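Local atomic coordinates of 6-carboxyhexanoate--CoA ligase (Aquifex aeolicus, PDB entry 5TVA), a protein that belongs to the 6-carboxyhexanoate--CoA ligase (BioW) family and binds adenosine monophosphate and coenzyme A. Residues L158-A163 and I197-I202; L164-K169 and G213-F218. All blocks are in the same frame, centred on the assembly; numbering follows the deposited sequence.

Interaction 1: residues L158-A163 and I197-I202; sequences LRTVDA and IGYVRI. With COA (coenzyme A), chain D.
A water shared by both segments links Tyr-199 to Thr-160: its oxygen lies 3.0 Å from Tyr-199 OH and, in a weak bond, 3.4 Å from Thr-160 OG1. The same water sits in the plane of the Arg-201 guanidinium, at its edge. Thr-160 and Arg-201 cross at about a right angle, and OG1 comes no nearer than 3.7 Å to Arg-201 NH2, so the polar link between Thr-160 and the strand runs through the water, while the rest of the contact is direct packing. With its CG anti to the backbone N (chi1 177°), Tyr-199 reaches out from the strand. Its OH ends 3.6 Å from Ala-163 CB, while Thr-160 CG2 approaches the ring obliquely, 4.3 Å from CE2. A helix thus packs on a face of the mixed sheet, with Ala-163 in the coenzyme A pocket, its CA 3.8 Å from the sulfur S1P. Strand and helix run at 145° to each other, their axes 11.7 Å apart at closest approach, a separation spanned by side chains. Strand 198-203 lies between strands 65-69 and 190-194; Tyr-191 of the latter meets the Tyr-199 ring, and on another side of helix 158-173 Leu-158 and Val-161 pack against helix 144-153.

Interaction 2: residues L164-K169 and G213-F218; sequences LALTFK and GGRVYF. With AMP (adenosine monophosphate), chain C.
Leu-166 on the helix faces Arg-215 and Tyr-217 on the strand, and adenosine monophosphate lies against all three. Along the strand segment, Gly-214 comes first to the ligand, its CA packed 3.8 Å from C4' of the ribose. Arg-215 comes next. Its side chain leaves the strand toward the helix segment and bends at chi3 (-118°), which lays the guanidinium beside the nucleotide. NE donates a weak hydrogen bond to the ribose O4', 3.2 Å long and well off straight at 127°. The end of the group points to the phosphate, though the very short approach modelled there is doubtful in detail. Leu-166 CG rests over one face of the guanidinium, 4.2 Å from NH1 and displaced toward the rim. That NH1 is hydrogen-bonded to Tyr-191 OH, with Glu-178 a longer, weak ionic partner. Coenzyme A touches both Leu-166 and Arg-215 as well, so this pair borders the two ligands at once. Past Val-216, Tyr-217 brings its hydroxyl in to meet the leucine, crossing it at about a right angle. Tyr-217 OH stands 3.5 Å from Leu-166 CD1 and is hydrogen-bonded to Thr-136 OG1. The other leucine branch turns to the base, where CD2 lies 3.8 Å from N6 of the adenine. Tyr-217 OH also approaches C2 of that ring, 3.2 Å away. The contact is thus a nonpolar helix residue set against two polar strand side chains: the leucine supplies a greasy surface for the base and covers part of one face of the arginine, whose positive charge probably helps to offset the negative charge of the phosphate.

Overall arrangement
Both interactions are buried, and they use successive stretches of helix 158-173 to reach two strands of one mixed sheet, 198-203 and 214-219. Their centres lie about 9 Å apart, and they touch directly where Tyr-199 CG packs 3.6 Å from Leu-164 CD2. Interaction 2 is the more central, about 3 Å from the centre of the chain, against about 9 Å for interaction 1. Neither has a direct hydrogen bond between its segments. Both border both ligands, but interaction 1 bridges its gap with water and reaches adenosine monophosphate through a long, weak ion pair of Arg-159, whereas interaction 2 sets that nucleotide against helix and strand alike. Tyr-191 serves both, meeting Tyr-199 and bonding Arg-215.

Interaction 1: residues L158-A163 and I197-I202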
# COMPACT_ATOMS: atom_id res chain seq x y z
N LEU A 158 -2.70 9.61 9.88
CA LEU A 158 -2.45 8.21 10.20
C LEU A 158 -2.49 7.33 8.95
O LEU A 158 -1.79 6.32 8.88
CB LEU A 158 -3.46 7.70 11.24
CG LEU A 158 -3.29 8.23 12.67
CD1 LEU A 158 -4.31 7.61 13.63
CD2 LEU A 158 -1.87 7.97 13.17
N ARG A 159 -3.30 7.69 7.95
CA ARG A 159 -3.26 6.94 6.69
C ARG A 159 -1.91 7.10 6.01
O ARG A 159 -1.37 6.14 5.44
CB ARG A 159 -4.39 7.38 5.77
CG ARG A 159 -5.72 7.23 6.43
CD ARG A 159 -6.84 7.13 5.43
NE ARG A 159 -6.81 5.84 4.74
CZ ARG A 159 -7.90 5.13 4.45
NH1 ARG A 159 -9.10 5.58 4.83
NH2 ARG A 159 -7.78 3.97 3.81
N THR A 160 -1.32 8.30 6.09
CA THR A 160 0.02 8.49 5.57
C THR A 160 1.02 7.59 6.29
O THR A 160 1.85 6.93 5.66
CB THR A 160 0.43 9.95 5.67
OG1 THR A 160 -0.49 10.73 4.90
CG2 THR A 160 1.83 10.15 5.11
N VAL A 161 0.94 7.56 7.62
CA VAL A 161 1.84 6.71 8.39
C VAL A 161 1.78 5.28 7.89
O VAL A 161 2.82 4.64 7.68
CB VAL A 161 1.52 6.82 9.90
CG1 VAL A 161 2.35 5.84 10.70
CG2 VAL A 161 1.74 8.27 10.39
N ASP A 162 0.57 4.76 7.66
CA ASP A 162 0.39 3.37 7.26
C ASP A 162 0.85 3.13 5.82
O ASP A 162 1.56 2.16 5.54
CB ASP A 162 -1.07 2.96 7.39
CG ASP A 162 -1.49 2.74 8.83
OD1 ASP A 162 -0.59 2.63 9.70
OD2 ASP A 162 -2.72 2.70 9.06
N ALA A 163 0.44 4.01 4.89
CA ALA A 163 0.77 3.82 3.48
C ALA A 163 2.27 3.97 3.22
O ALA A 163 2.83 3.24 2.38
CB ALA A 163 -0.03 4.79 2.61
N ILE A 197 11.38 9.42 -7.48
CA ILE A 197 10.38 10.46 -7.28
C ILE A 197 9.94 10.56 -5.83
O ILE A 197 9.16 11.47 -5.49
CB ILE A 197 9.15 10.24 -8.18
CG1 ILE A 197 8.51 8.89 -7.87
CG2 ILE A 197 9.56 10.35 -9.64
CD1 ILE A 197 7.15 8.66 -8.55
N GLY A 198 10.39 9.65 -4.96
CA GLY A 198 10.00 9.64 -3.57
C GLY A 198 8.56 9.20 -3.42
O GLY A 198 8.04 8.38 -4.19
N TYR A 199 7.90 9.76 -2.41
CA TYR A 199 6.50 9.48 -2.10
C TYR A 199 5.71 10.75 -2.42
O TYR A 199 5.89 11.79 -1.77
CB TYR A 199 6.35 9.04 -0.64
CG TYR A 199 4.94 8.77 -0.16
CD1 TYR A 199 4.31 7.56 -0.44
CD2 TYR A 199 4.24 9.71 0.59
CE1 TYR A 199 3.02 7.29 0.01
CE2 TYR A 199 2.94 9.46 1.04
CZ TYR A 199 2.34 8.24 0.75
OH TYR A 199 1.05 7.95 1.18
N VAL A 200 4.83 10.66 -3.42
CA VAL A 200 4.23 11.83 -4.03
C VAL A 200 2.72 11.77 -3.79
O VAL A 200 2.01 11.00 -4.43
CB VAL A 200 4.56 11.93 -5.53
CG1 VAL A 200 4.11 13.25 -6.08
CG2 VAL A 200 6.06 11.78 -5.72
N ARG A 201 2.24 12.59 -2.86
CA ARG A 201 0.82 12.59 -2.48
C ARG A 201 0.04 13.51 -3.41
O ARG A 201 0.47 14.63 -3.68
CB ARG A 201 0.68 13.01 -1.03
CG ARG A 201 1.86 12.54 -0.18
CD ARG A 201 1.74 12.96 1.26
NE ARG A 201 0.39 12.77 1.74
CZ ARG A 201 -0.37 13.75 2.22
NH1 ARG A 201 0.12 14.98 2.29
NH2 ARG A 201 -1.60 13.49 2.65
N ILE A 202 -1.10 13.03 -3.91
CA ILE A 202 -1.76 13.69 -5.03
C ILE A 202 -3.27 13.69 -4.81
O ILE A 202 -3.88 12.62 -4.70
CB ILE A 202 -1.41 13.01 -6.36
CG1 ILE A 202 0.07 13.26 -6.68
CG2 ILE A 202 -2.33 13.49 -7.47
CD1 ILE A 202 0.62 12.40 -7.80
N1A COA D . -8.52 -6.65 1.81
C2A COA D . -9.52 -7.50 1.53
N3A COA D . -9.54 -8.74 2.01
C4A COA D . -8.52 -9.18 2.78
C5A COA D . -7.46 -8.33 3.10
C6A COA D . -7.51 -7.02 2.57
N6A COA D . -6.36 -6.06 2.88
N7A COA D . -6.61 -8.99 3.88
C8A COA D . -7.08 -10.21 4.06
N9A COA D . -8.25 -10.33 3.43
C1B COA D . -8.95 -11.65 3.41
C2B COA D . -10.00 -12.02 2.81
O2B COA D . -10.11 -11.55 1.43
C3B COA D . -9.44 -13.59 2.74
O3B COA D . -8.34 -13.58 1.79
P3B COA D . -8.26 -14.23 0.24
O7A COA D . -6.92 -14.89 0.14
O8A COA D . -9.35 -15.22 -0.04
O9A COA D . -8.33 -13.15 -0.80
C4B COA D . -9.04 -13.86 3.95
O4B COA D . -9.00 -12.49 4.71
C5B COA D . -7.60 -14.56 4.07
O5B COA D . -6.59 -13.62 3.93
P1A COA D . -5.12 -13.68 4.73
O1A COA D . -3.99 -13.65 3.70
O2A COA D . -4.98 -14.88 5.63
O3A COA D . -4.99 -12.30 5.62
P2A COA D . -4.06 -12.05 7.00
O4A COA D . -4.87 -12.62 8.17
O5A COA D . -2.74 -12.84 6.94
O6A COA D . -3.83 -10.38 7.16
CBP COA D . -3.48 -7.94 6.40
CCP COA D . -3.49 -9.51 6.03
CDP COA D . -4.93 -7.44 6.59
CEP COA D . -2.83 -7.75 7.79
CAP COA D . -2.71 -7.08 5.25
OAP COA D . -3.57 -6.51 4.34
C9P COA D . -1.82 -5.91 5.75
O9P COA D . -0.64 -6.07 5.99
N8P COA D . -2.38 -4.58 5.95
C7P COA D . -1.56 -3.44 6.46
C6P COA D . -1.44 -2.30 5.46
C5P COA D . -2.79 -1.61 5.08
O5P COA D . -3.74 -2.23 4.78
N4P COA D . -2.84 -0.12 5.08
C3P COA D . -4.14 0.58 4.74
C2P COA D . -3.84 2.05 4.45
S1P COA D . -2.53 2.02 3.19
O HOH W 1 -1.41 9.61 1.86

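Interaction 2: residues L164-K169 and G213-F218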
# COMPACT_ATOMS: atom_id res chain seq x y z
N LEU A 164 2.94 4.87 3.94
CA LEU A 164 4.39 5.01 3.78
C LEU A 164 5.10 3.69 4.06
O LEU A 164 5.97 3.27 3.29
CB LEU A 164 4.94 6.10 4.69
CG LEU A 164 5.01 7.50 4.08
CD1 LEU A 164 5.18 8.58 5.15
CD2 LEU A 164 6.16 7.56 3.06
N ALA A 165 4.78 3.04 5.18
CA ALA A 165 5.48 1.81 5.52
C ALA A 165 5.25 0.76 4.46
O ALA A 165 6.16 -0.01 4.12
CB ALA A 165 5.05 1.31 6.90
N LEU A 166 4.04 0.73 3.88
CA LEU A 166 3.67 -0.24 2.86
C LEU A 166 4.43 -0.01 1.54
O LEU A 166 4.94 -0.96 0.95
CB LEU A 166 2.16 -0.20 2.66
CG LEU A 166 1.25 -1.03 1.72
CD1 LEU A 166 1.93 -1.83 0.67
CD2 LEU A 166 0.31 -1.94 2.51
N THR A 167 4.46 1.24 1.04
CA THR A 167 5.24 1.52 -0.17
C THR A 167 6.70 1.25 0.03
O THR A 167 7.40 0.87 -0.92
CB THR A 167 5.18 2.97 -0.64
OG1 THR A 167 4.92 3.88 0.46
CG2 THR A 167 4.30 3.13 -1.76
N PHE A 168 7.21 1.59 1.20
CA PHE A 168 8.65 1.48 1.31
C PHE A 168 9.05 0.02 1.22
O PHE A 168 10.08 -0.29 0.59
CB PHE A 168 9.17 2.12 2.58
CG PHE A 168 10.65 2.19 2.60
CD1 PHE A 168 11.31 3.09 1.77
CD2 PHE A 168 11.40 1.31 3.37
CE1 PHE A 168 12.70 3.14 1.74
CE2 PHE A 168 12.78 1.36 3.34
CZ PHE A 168 13.43 2.27 2.53
N LYS A 169 8.24 -0.88 1.78
CA LYS A 169 8.49 -2.31 1.61
C LYS A 169 8.41 -2.70 0.14
O LYS A 169 9.27 -3.43 -0.35
CB LYS A 169 7.53 -3.15 2.44
CG LYS A 169 8.17 -4.47 2.93
CD LYS A 169 7.38 -5.71 2.54
CE LYS A 169 8.03 -6.95 3.13
NZ LYS A 169 7.24 -8.19 2.87
N GLY A 213 -11.18 1.87 -6.14
CA GLY A 213 -9.81 2.21 -5.79
C GLY A 213 -8.86 1.12 -6.22
O GLY A 213 -9.22 0.29 -7.06
N GLY A 214 -7.65 1.11 -5.68
CA GLY A 214 -6.73 0.02 -5.95
C GLY A 214 -5.28 0.48 -5.96
O GLY A 214 -4.96 1.65 -5.70
N ARG A 215 -4.41 -0.49 -6.25
CA ARG A 215 -2.97 -0.27 -6.33
C ARG A 215 -2.45 -1.00 -7.56
O ARG A 215 -2.90 -2.10 -7.89
CB ARG A 215 -2.25 -0.77 -5.07
CG ARG A 215 -2.26 0.21 -3.91
CD ARG A 215 -1.45 -0.27 -2.70
NE ARG A 215 -2.34 -0.42 -1.57
CZ ARG A 215 -2.39 0.38 -0.50
NH1 ARG A 215 -1.55 1.39 -0.35
NH2 ARG A 215 -3.27 0.11 0.43
N VAL A 216 -1.50 -0.36 -8.24
CA VAL A 216 -0.78 -0.97 -9.34
C VAL A 216 0.70 -0.93 -8.97
O VAL A 216 1.24 0.14 -8.68
CB VAL A 216 -1.04 -0.27 -10.69
CG1 VAL A 216 -0.18 -0.92 -11.80
CG2 VAL A 216 -2.52 -0.35 -11.04
N TYR A 217 1.34 -2.11 -8.96
CA TYR A 217 2.77 -2.23 -8.74
C TYR A 217 3.45 -2.41 -10.09
O TYR A 217 3.12 -3.34 -10.84
CB TYR A 217 3.10 -3.43 -7.84
CG TYR A 217 2.60 -3.39 -6.41
CD1 TYR A 217 2.09 -2.21 -5.84
CD2 TYR A 217 2.67 -4.53 -5.60
CE1 TYR A 217 1.66 -2.18 -4.54
CE2 TYR A 217 2.22 -4.51 -4.28
CZ TYR A 217 1.71 -3.32 -3.75
OH TYR A 217 1.27 -3.26 -2.44
N PHE A 218 4.43 -1.54 -10.39
CA PHE A 218 5.17 -1.64 -11.66
C PHE A 218 6.42 -2.47 -11.43
O PHE A 218 7.33 -2.04 -10.70
CB PHE A 218 5.51 -0.25 -12.19
CG PHE A 218 4.29 0.58 -12.53
CD1 PHE A 218 3.66 0.46 -13.75
CD2 PHE A 218 3.75 1.47 -11.59
CE1 PHE A 218 2.53 1.20 -14.05
CE2 PHE A 218 2.62 2.22 -11.88
CZ PHE A 218 2.03 2.09 -13.11
P AMP C . -6.50 0.66 1.52
O1P AMP C . -5.06 1.12 1.65
O2P AMP C . -6.82 -0.35 2.60
O3P AMP C . -7.54 1.74 1.25
O5' AMP C . -6.58 -0.17 0.16
C5' AMP C . -6.61 0.46 -1.12
C4' AMP C . -6.65 -0.58 -2.21
O4' AMP C . -5.33 -1.17 -2.35
C3' AMP C . -7.60 -1.75 -1.93
O3' AMP C . -8.89 -1.55 -2.49
C2' AMP C . -6.89 -2.97 -2.48
O2' AMP C . -7.22 -3.16 -3.85
C1' AMP C . -5.41 -2.57 -2.38
N9 AMP C . -4.76 -3.10 -1.16
C8 AMP C . -5.24 -3.08 0.10
N7 AMP C . -4.37 -3.67 0.97
C5 AMP C . -3.30 -4.08 0.27
C6 AMP C . -2.00 -4.75 0.56
N6 AMP C . -1.65 -5.14 1.81
N1 AMP C . -1.16 -4.98 -0.48
C2 AMP C . -1.48 -4.63 -1.74
N3 AMP C . -2.63 -4.02 -2.07
C4 AMP C . -3.56 -3.71 -1.13